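Local coordinates for glutamate ABC superfamily ATP binding cassette transporter, binding protein (Enterococcus faecium DO, PDB 5EYF) that binds glutamate and, as a solute-binding protein of an ABC transporter, probably delivers it to the membrane components for uptake, at residues Glu16-Val21 / Asn78-Ile83; Lys47-Lys52 / Glu220-Asp225; Asp97-Tyr102 / Ala214-Leu219. All coordinates share one frame; numbering follows the deposited sequence.

In the fold
From the N terminus, strand 16-21 comes first, and contact 1 closes a loop when residues 78-83 return to its side. Helix 41-54 lies inside that loop and supplies Lys47-Lys52 to contact 2, which closes only near the end of helix 209-225, so contacts 1 and 2 cross. Contact 3 opens after contact 1 has closed, at residues 97-102, and ends on the same helix, 209-225; it is nested inside the loop of contact 2. Thr50 and Ile49 meet Trp19, Ile49 also packs on Ala218 and Leu219, and Tyr102 touches Ile83. Together the contacts tie the parallel sheet, helix 41-54, the segment leading into strand 103-112 and helix 209-225 into one lobe.

Contact 1. Residues Glu16-Val21 / Asn78-Ile83; sequences EIIWGV and NIDAII
Strand Glu16-Val21 pairs in parallel with the short strand 81-82, although the whole segments diverge by 64° because Asn78-Asp80 run in steeply. Gly20 bridges both ways: its N donates to Ala81 O at 2.8 Å, and its O accepts Ile83 N at 2.9 Å, both nearly along the C=O axes. Before the strand pairing begins, Asp80 holds Ile18 twice. Asp80 N gives a 2.8 Å bond to Ile18 O, while Ile18 N donates, at 169°, to Asp80 OD2, which it meets from above the carboxylate plane. A water donates to both OD2 and Glu16 O, and OD1 forms a salt bridge with Arg10. This is an edge of the parallel sheet 59-64, 16-21, 81-82 of the periplasmic-binding-protein fold, with strand 16-21 in the middle and Val21 running into the glutamate-binding Lys22. On the face bearing Trp19 and Ala81, the indole meets Ala81 CB with CZ3 (3.7 Å) and Ile83 CG2 with CE3 (3.6 Å), both obliquely; its NE1 is hydrogen-bonded to Thr50 OG1 of helix 41-54. On the other face, Ile79 CD1 lies 3.7 Å from Gly20 CA. Val21 CG1 runs alongside Ile83, 3.7 Å from its CG2.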
loop_
_atom_site.group_PDB
_atom_site.type_symbol
_atom_site.label_atom_id
_atom_site.label_comp_id
_atom_site.label_asym_id
_atom_site.label_seq_id
_atom_site.Cartn_x
_atom_site.Cartn_y
_atom_site.Cartn_z
ATOM N N GLU B 16 30.313 3.853 9.657
ATOM C CA GLU B 16 29.337 4.893 9.355
ATOM C C GLU B 16 28.499 4.471 8.154
ATOM O O GLU B 16 28.985 3.777 7.256
ATOM C CB GLU B 16 30.053 6.227 9.074
ATOM C CG GLU B 16 29.160 7.468 8.942
ATOM C CD GLU B 16 29.960 8.700 8.525
ATOM O OE1 GLU B 16 30.631 8.641 7.469
ATOM O OE2 GLU B 16 29.952 9.717 9.259
ATOM N N ILE B 17 27.227 4.880 8.155
ATOM C CA ILE B 17 26.394 4.857 6.959
ATOM C C ILE B 17 25.898 6.275 6.707
ATOM O O ILE B 17 25.498 6.973 7.645
ATOM C CB ILE B 17 25.207 3.890 7.092
ATOM C CG1 ILE B 17 25.723 2.472 7.312
ATOM C CG2 ILE B 17 24.277 3.995 5.844
ATOM C CD1 ILE B 17 24.613 1.515 7.569
ATOM N N ILE B 18 25.954 6.708 5.446
ATOM C CA ILE B 18 25.585 8.060 5.042
ATOM C C ILE B 18 24.239 8.002 4.332
ATOM O O ILE B 18 24.107 7.362 3.282
ATOM C CB ILE B 18 26.641 8.677 4.119
ATOM C CG1 ILE B 18 28.029 8.628 4.775
ATOM C CG2 ILE B 18 26.251 10.106 3.777
ATOM C CD1 ILE B 18 29.114 9.198 3.919
ATOM N N TRP B 19 23.254 8.687 4.890
ATOM C CA TRP B 19 21.871 8.583 4.440
ATOM C C TRP B 19 21.442 9.894 3.817
ATOM O O TRP B 19 21.662 10.958 4.401
ATOM C CB TRP B 19 20.904 8.268 5.580
ATOM C CG TRP B 19 21.123 6.976 6.255
ATOM C CD1 TRP B 19 21.973 6.730 7.284
ATOM C CD2 TRP B 19 20.447 5.741 5.977
ATOM N NE1 TRP B 19 21.877 5.408 7.674
ATOM C CE2 TRP B 19 20.940 4.781 6.890
ATOM C CE3 TRP B 19 19.468 5.358 5.058
ATOM C CZ2 TRP B 19 20.522 3.455 6.886
ATOM C CZ3 TRP B 19 19.013 4.047 5.078
ATOM C CH2 TRP B 19 19.552 3.100 5.976
ATOM N N GLY B 20 20.834 9.812 2.636
ATOM C CA GLY B 20 20.189 10.952 2.030
ATOM C C GLY B 20 18.747 11.096 2.475
ATOM O O GLY B 20 17.929 10.192 2.259
ATOM N N VAL B 21 18.413 12.221 3.111
ATOM C CA VAL B 21 17.093 12.451 3.693
ATOM C C VAL B 21 16.596 13.817 3.270
ATOM O O VAL B 21 17.385 14.709 2.948
ATOM C CB VAL B 21 17.112 12.355 5.247
ATOM C CG1 VAL B 21 17.453 10.937 5.725
ATOM C CG2 VAL B 21 18.095 13.392 5.857
ATOM N N ASN B 78 27.628 10.013 -3.229
ATOM C CA ASN B 78 27.651 11.005 -2.154
ATOM C C ASN B 78 26.973 10.485 -0.904
ATOM O O ASN B 78 27.267 10.949 0.206
ATOM C CB ASN B 78 26.940 12.300 -2.562
ATOM C CG ASN B 78 27.593 12.990 -3.717
ATOM O OD1 ASN B 78 27.924 12.363 -4.724
ATOM N ND2 ASN B 78 27.759 14.310 -3.594
ATOM N N ILE B 79 25.999 9.594 -1.083
ATOM C CA ILE B 79 25.257 8.975 -0.001
ATOM C C ILE B 79 25.211 7.484 -0.303
ATOM O O ILE B 79 25.375 7.065 -1.451
ATOM C CB ILE B 79 23.830 9.546 0.122
ATOM C CG1 ILE B 79 23.121 9.421 -1.222
ATOM C CG2 ILE B 79 23.886 10.991 0.557
ATOM C CD1 ILE B 79 21.695 9.944 -1.229
ATOM N N ASP B 80 24.993 6.684 0.750
ATOM C CA ASP B 80 24.913 5.230 0.632
ATOM C C ASP B 80 23.496 4.755 0.355
ATOM O O ASP B 80 23.297 3.665 -0.207
ATOM C CB ASP B 80 25.414 4.562 1.928
ATOM C CG ASP B 80 26.860 4.923 2.254
ATOM O OD1 ASP B 80 27.678 5.104 1.301
ATOM O OD2 ASP B 80 27.158 5.037 3.474
ATOM N N ALA B 81 22.506 5.527 0.781
ATOM C CA ALA B 81 21.115 5.115 0.632
ATOM C C ALA B 81 20.248 6.359 0.681
ATOM O O ALA B 81 20.606 7.346 1.347
ATOM C CB ALA B 81 20.709 4.125 1.750
ATOM N N ILE B 82 19.108 6.299 -0.025
ATOM C CA ILE B 82 18.071 7.326 0.042
ATOM C C ILE B 82 16.955 6.828 0.938
ATOM O O ILE B 82 16.359 5.775 0.669
ATOM C CB ILE B 82 17.474 7.656 -1.329
ATOM C CG1 ILE B 82 18.521 8.111 -2.339
ATOM C CG2 ILE B 82 16.396 8.717 -1.160
ATOM C CD1 ILE B 82 17.949 8.084 -3.791
ATOM N N ILE B 83 16.657 7.561 2.005
ATOM C CA ILE B 83 15.423 7.321 2.749
ATOM C C ILE B 83 14.733 8.680 2.852
ATOM O O ILE B 83 15.055 9.510 3.708
ATOM C CB ILE B 83 15.645 6.623 4.110
ATOM C CG1 ILE B 83 14.299 6.177 4.686
ATOM C CG2 ILE B 83 16.482 7.420 5.123
ATOM C CD1 ILE B 83 14.488 5.276 5.915
HETATM O O HOH W 1 29.551 4.822 4.573
#

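Contact 2. Residues Lys47-Lys52 / Glu220-Asp225; sequences KAITKK and EEMHAD
Helices 41-54 and 209-225 cross steeply here, the short segment axes passing 10.4 Å apart at 104°, with Lys47-Lys52 and Glu220-Asp225 meeting over a small, partly buried patch. The apolar part centres on Met222, present as selenomethionine. Its chain leaves with CG anti to the carbonyl carbon and bends at chi3 (55°), so that selenium and methyl face different neighbours. SE lies 3.5 Å from Ile49 CG1, the two side chains crossing at about a right angle, and CE lies 3.5 Å from Ala48 CB. Lys52 joins this patch with its aliphatic part: bent at chi2 (-57°), it lays its methylenes across the base of Met222, with CE 3.7 Å from Met222 CG. Ile49 continues the packing onto Ala218 and Leu219, and Ala48 onto Thr227 and Ile231 of the following helix 227-235. The ionic part involves the more exposed Lys52, Glu221 and Asp225. Lys52 and Asp225 reach toward each other tip to tip, and NZ forms a salt bridge with Asp225 OD2 at 2.8 Å, on the syn lone pair; Thr227 OG1 holds the other oxygen, OD1. Glu221 OE1 stands 4.3 Å from Lys52 NZ, beyond a salt bridge, although it lies beside Lys52 CD. Water fills in around this carboxylate: one water donates to Glu221 OE1 and accepts from Lys52 NZ, while a second donates to OE1 and, at 3.3 Å, to Lys52 O. Gln217 holds OE2. One lysine thus serves two roles, its methylenes extending the apolar patch and its ammonium group, near two acidic side chains, probably kept protonated and joining helix 209-225 to helix 41-54 by charge.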
loop_
_atom_site.group_PDB
_atom_site.type_symbol
_atom_site.label_atom_id
_atom_site.label_comp_id
_atom_site.label_asym_id
_atom_site.label_seq_id
_atom_site.Cartn_x
_atom_site.Cartn_y
_atom_site.Cartn_z
ATOM N N LYS B 47 18.448 5.667 11.535
ATOM C CA LYS B 47 19.280 5.432 12.720
ATOM C C LYS B 47 19.126 3.999 13.216
ATOM O O LYS B 47 20.119 3.342 13.562
ATOM C CB LYS B 47 18.919 6.430 13.819
ATOM C CG LYS B 47 19.270 7.868 13.475
ATOM C CD LYS B 47 18.786 8.807 14.539
ATOM C CE LYS B 47 19.284 10.198 14.283
ATOM N NZ LYS B 47 19.064 11.079 15.473
ATOM N N ALA B 48 17.891 3.496 13.257
ATOM C CA ALA B 48 17.668 2.139 13.745
ATOM C C ALA B 48 18.318 1.103 12.828
ATOM O O ALA B 48 18.882 0.107 13.303
ATOM C CB ALA B 48 16.166 1.887 13.878
ATOM N N ILE B 49 18.260 1.316 11.509
ATOM C CA ILE B 49 18.884 0.379 10.588
ATOM C C ILE B 49 20.382 0.381 10.785
ATOM O O ILE B 49 21.023 -0.677 10.800
ATOM C CB ILE B 49 18.527 0.746 9.139
ATOM C CG1 ILE B 49 17.056 0.436 8.896
ATOM C CG2 ILE B 49 19.417 -0.019 8.153
ATOM C CD1 ILE B 49 16.564 0.961 7.555
ATOM N N THR B 50 20.958 1.571 10.920
ATOM C CA THR B 50 22.392 1.666 11.112
ATOM C C THR B 50 22.841 0.903 12.351
ATOM O O THR B 50 23.878 0.220 12.332
ATOM C CB THR B 50 22.793 3.132 11.212
ATOM O OG1 THR B 50 22.339 3.809 10.034
ATOM C CG2 THR B 50 24.325 3.227 11.240
ATOM N N LYS B 51 22.060 0.967 13.428
ATOM C CA LYS B 51 22.455 0.211 14.619
ATOM C C LYS B 51 22.333 -1.301 14.407
ATOM O O LYS B 51 23.126 -2.075 14.971
ATOM C CB LYS B 51 21.622 0.659 15.826
ATOM C CG LYS B 51 21.860 2.116 16.252
ATOM C CD LYS B 51 23.331 2.391 16.585
ATOM C CE LYS B 51 23.486 3.734 17.316
ATOM N NZ LYS B 51 24.911 4.191 17.456
ATOM N N LYS B 52 21.350 -1.750 13.625
ATOM C CA LYS B 52 21.277 -3.174 13.300
ATOM C C LYS B 52 22.474 -3.611 12.461
ATOM O O LYS B 52 23.036 -4.692 12.681
ATOM C CB LYS B 52 19.973 -3.492 12.553
ATOM C CG LYS B 52 18.682 -3.287 13.350
ATOM C CD LYS B 52 18.658 -4.091 14.636
ATOM C CE LYS B 52 17.246 -4.132 15.198
ATOM N NZ LYS B 52 17.309 -4.737 16.572
ATOM N N GLU B 220 13.894 -6.440 8.702
ATOM C CA GLU B 220 13.306 -7.673 9.230
ATOM C C GLU B 220 13.435 -7.737 10.748
ATOM O O GLU B 220 12.466 -8.016 11.458
ATOM C CB GLU B 220 13.972 -8.893 8.589
ATOM C CG GLU B 220 13.339 -10.226 8.979
ATOM C CD GLU B 220 13.949 -11.417 8.240
ATOM O OE1 GLU B 220 14.982 -11.242 7.555
ATOM O OE2 GLU B 220 13.394 -12.533 8.341
ATOM N N GLU B 221 14.635 -7.474 11.256
ATOM C CA GLU B 221 14.876 -7.543 12.692
ATOM C C GLU B 221 14.046 -6.506 13.442
ATOM O O GLU B 221 13.541 -6.784 14.538
ATOM C CB GLU B 221 16.365 -7.337 12.952
ATOM C CG GLU B 221 17.254 -8.538 12.578
ATOM C CD GLU B 221 18.741 -8.269 12.809
ATOM O OE1 GLU B 221 19.080 -7.461 13.711
ATOM O OE2 GLU B 221 19.574 -8.865 12.081
HETATM N N MSE B 222 13.862 -5.322 12.849
HETATM C CA MSE B 222 13.129 -4.249 13.497
HETATM C C MSE B 222 11.630 -4.539 13.540
HETATM O O MSE B 222 10.934 -4.177 14.489
HETATM C CB MSE B 222 13.373 -2.929 12.758
HETATM C CG MSE B 222 14.827 -2.411 12.923
HETATM SE SE MSE B 222 15.326 -1.120 11.566
HETATM C CE MSE B 222 13.884 0.197 11.775
ATOM N N HIS B 223 11.130 -5.177 12.481
ATOM C CA HIS B 223 9.755 -5.663 12.522
ATOM C C HIS B 223 9.591 -6.798 13.516
ATOM O O HIS B 223 8.540 -6.908 14.160
ATOM C CB HIS B 223 9.325 -6.130 11.145
ATOM C CG HIS B 223 9.037 -5.019 10.208
ATOM N ND1 HIS B 223 7.891 -4.253 10.293
ATOM C CD2 HIS B 223 9.724 -4.562 9.137
ATOM C CE1 HIS B 223 7.894 -3.365 9.316
ATOM N NE2 HIS B 223 8.994 -3.529 8.603
ATOM N N ALA B 224 10.616 -7.637 13.673
ATOM C CA ALA B 224 10.448 -8.771 14.563
ATOM C C ALA B 224 10.484 -8.338 16.019
ATOM O O ALA B 224 9.819 -8.955 16.855
ATOM C CB ALA B 224 11.508 -9.830 14.275
ATOM N N ASP B 225 11.228 -7.295 16.363
ATOM C CA ASP B 225 11.400 -6.968 17.771
ATOM C C ASP B 225 10.654 -5.718 18.203
ATOM O O ASP B 225 10.777 -5.308 19.358
ATOM C CB ASP B 225 12.883 -6.887 18.149
ATOM C CG ASP B 225 13.631 -5.730 17.484
ATOM O OD1 ASP B 225 12.986 -4.795 16.979
ATOM O OD2 ASP B 225 14.884 -5.754 17.506
HETATM O O HOH W 2 18.152 -7.523 15.975
HETATM O O HOH W 3 21.532 -6.892 14.550
#

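Contact 3. Residues Asp97-Tyr102 / Ala214-Leu219; sequences DFSDVY and AVNQAL
Ser99 OG is gripped by two bonds: it donates to Asp100 O at 2.8 Å and accepts the backbone N-H of Ile202, next door on strand 198-205. With OG between the backbone N and the carbonyl carbon (chi1 71°), the hydroxyl reaches Asp100 O from above the carbonyl plane. The bond that spans the segments runs from Asp100 N to Asn216 OD1 of helix 209-225, 2.9 Å. It is nearly straight at 169° and falls on a lone pair in the carbonyl plane. The other end of the amide is used as well: Asn216 ND2 donates to a water, which in turn donates to Phe98 O at 2.7 Å, so that one side chain holds the main chain at two points. The Asp100 carboxylate is stacked on the amide, the two planes 16° apart, Asp100 CG being 3.5 Å from Asn216 OD1. Looser contacts follow: Val215 CG1 lies 4.0 Å from Ser99 CB, and Leu219 has CD1 near Ser99 OG and CD2 4.4 Å from Tyr102 CB. The Tyr102 ring leads away to Asp42, which bonds its hydroxyl. The segment runs from strand 96-98 into strand 103-112, which pairs with strand 198-205, consistent with the hinge crossing of a two-lobed solute-binding protein; the Tyr102 side chain is about 8 Å from the bound glutamate. The chemistry implies an irregular approach to that crossing, where Asp100 N, Asp100 O and Phe98 O are bound by side chains or water, while the negative Asp100 lying over OD1 would probably favour an N-H donor at that oxygen.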
loop_
_atom_site.group_PDB
_atom_site.type_symbol
_atom_site.label_atom_id
_atom_site.label_comp_id
_atom_site.label_asym_id
_atom_site.label_seq_id
_atom_site.Cartn_x
_atom_site.Cartn_y
_atom_site.Cartn_z
ATOM N N ASP B 97 18.228 0.059 -6.761
ATOM C CA ASP B 97 17.570 -1.045 -6.088
ATOM C C ASP B 97 16.804 -0.476 -4.905
ATOM O O ASP B 97 17.158 0.579 -4.365
ATOM C CB ASP B 97 18.576 -2.087 -5.605
ATOM C CG ASP B 97 19.131 -2.947 -6.725
ATOM O OD1 ASP B 97 18.532 -2.983 -7.833
ATOM O OD2 ASP B 97 20.176 -3.619 -6.471
ATOM N N PHE B 98 15.752 -1.174 -4.493
ATOM C CA PHE B 98 14.966 -0.740 -3.348
ATOM C C PHE B 98 14.914 -1.816 -2.274
ATOM O O PHE B 98 14.782 -3.012 -2.581
ATOM C CB PHE B 98 13.515 -0.433 -3.744
ATOM C CG PHE B 98 13.316 0.902 -4.434
ATOM C CD1 PHE B 98 13.298 2.066 -3.698
ATOM C CD2 PHE B 98 13.043 0.962 -5.802
ATOM C CE1 PHE B 98 13.069 3.295 -4.299
ATOM C CE2 PHE B 98 12.798 2.189 -6.425
ATOM C CZ PHE B 98 12.804 3.358 -5.671
ATOM N N SER B 99 14.943 -1.375 -1.015
ATOM C CA SER B 99 14.601 -2.248 0.105
ATOM C C SER B 99 13.124 -2.660 0.048
ATOM O O SER B 99 12.309 -2.152 -0.746
ATOM C CB SER B 99 14.823 -1.548 1.441
ATOM O OG SER B 99 13.834 -0.528 1.655
ATOM N N ASP B 100 12.785 -3.552 0.968
ATOM C CA ASP B 100 11.383 -3.785 1.311
ATOM C C ASP B 100 10.680 -2.473 1.672
ATOM O O ASP B 100 11.295 -1.515 2.181
ATOM C CB ASP B 100 11.295 -4.756 2.498
ATOM C CG ASP B 100 11.803 -6.141 2.160
ATOM O OD1 ASP B 100 11.746 -6.548 0.988
ATOM O OD2 ASP B 100 12.204 -6.855 3.090
ATOM N N VAL B 101 9.372 -2.454 1.429
ATOM C CA VAL B 101 8.536 -1.292 1.736
ATOM C C VAL B 101 8.546 -1.035 3.236
ATOM O O VAL B 101 8.400 -1.956 4.043
ATOM C CB VAL B 101 7.111 -1.533 1.226
ATOM C CG1 VAL B 101 6.101 -0.440 1.702
ATOM C CG2 VAL B 101 7.103 -1.599 -0.309
ATOM N N TYR B 102 8.728 0.229 3.629
ATOM C CA TYR B 102 8.683 0.547 5.058
ATOM C C TYR B 102 7.586 1.559 5.439
ATOM O O TYR B 102 7.424 1.854 6.637
ATOM C CB TYR B 102 10.081 1.040 5.555
ATOM C CG TYR B 102 10.430 2.417 5.043
ATOM C CD1 TYR B 102 10.188 3.544 5.836
ATOM C CD2 TYR B 102 10.943 2.610 3.745
ATOM C CE1 TYR B 102 10.445 4.814 5.367
ATOM C CE2 TYR B 102 11.212 3.900 3.270
ATOM C CZ TYR B 102 10.928 4.982 4.070
ATOM O OH TYR B 102 11.127 6.264 3.584
ATOM N N ALA B 214 21.846 -6.281 3.766
ATOM C CA ALA B 214 21.986 -5.842 5.154
ATOM C C ALA B 214 20.836 -4.928 5.579
ATOM O O ALA B 214 20.339 -5.035 6.706
ATOM C CB ALA B 214 23.328 -5.128 5.344
ATOM N N VAL B 215 20.432 -3.995 4.710
ATOM C CA VAL B 215 19.314 -3.109 5.028
ATOM C C VAL B 215 18.025 -3.907 5.179
ATOM O O VAL B 215 17.243 -3.679 6.116
ATOM C CB VAL B 215 19.186 -2.030 3.935
ATOM C CG1 VAL B 215 17.874 -1.251 4.068
ATOM C CG2 VAL B 215 20.400 -1.088 3.980
ATOM N N ASN B 216 17.789 -4.861 4.279
ATOM C CA ASN B 216 16.560 -5.654 4.400
ATOM C C ASN B 216 16.564 -6.517 5.652
ATOM O O ASN B 216 15.522 -6.681 6.297
ATOM C CB ASN B 216 16.352 -6.527 3.161
ATOM C CG ASN B 216 15.714 -5.755 2.038
ATOM O OD1 ASN B 216 15.022 -4.760 2.282
ATOM N ND2 ASN B 216 15.967 -6.168 0.804
ATOM N N GLN B 217 17.726 -7.065 6.012
ATOM C CA GLN B 217 17.820 -7.851 7.231
ATOM C C GLN B 217 17.573 -6.982 8.452
ATOM O O GLN B 217 16.908 -7.405 9.401
ATOM C CB GLN B 217 19.208 -8.505 7.302
ATOM C CG GLN B 217 19.485 -9.307 8.567
ATOM C CD GLN B 217 18.627 -10.543 8.675
ATOM O OE1 GLN B 217 18.227 -11.119 7.668
ATOM N NE2 GLN B 217 18.338 -10.962 9.906
ATOM N N ALA B 218 18.116 -5.761 8.444
ATOM C CA ALA B 218 17.883 -4.819 9.534
ATOM C C ALA B 218 16.394 -4.535 9.701
ATOM O O ALA B 218 15.864 -4.589 10.818
ATOM C CB ALA B 218 18.660 -3.529 9.274
ATOM N N LEU B 219 15.697 -4.253 8.587
ATOM C CA LEU B 219 14.254 -4.027 8.647
ATOM C C LEU B 219 13.532 -5.248 9.188
ATOM O O LEU B 219 12.640 -5.118 10.030
ATOM C CB LEU B 219 13.689 -3.668 7.263
ATOM C CG LEU B 219 14.028 -2.259 6.773
ATOM C CD1 LEU B 219 13.708 -2.153 5.279
ATOM C CD2 LEU B 219 13.240 -1.248 7.594
HETATM O O HOH W 4 14.644 -5.497 -1.669
#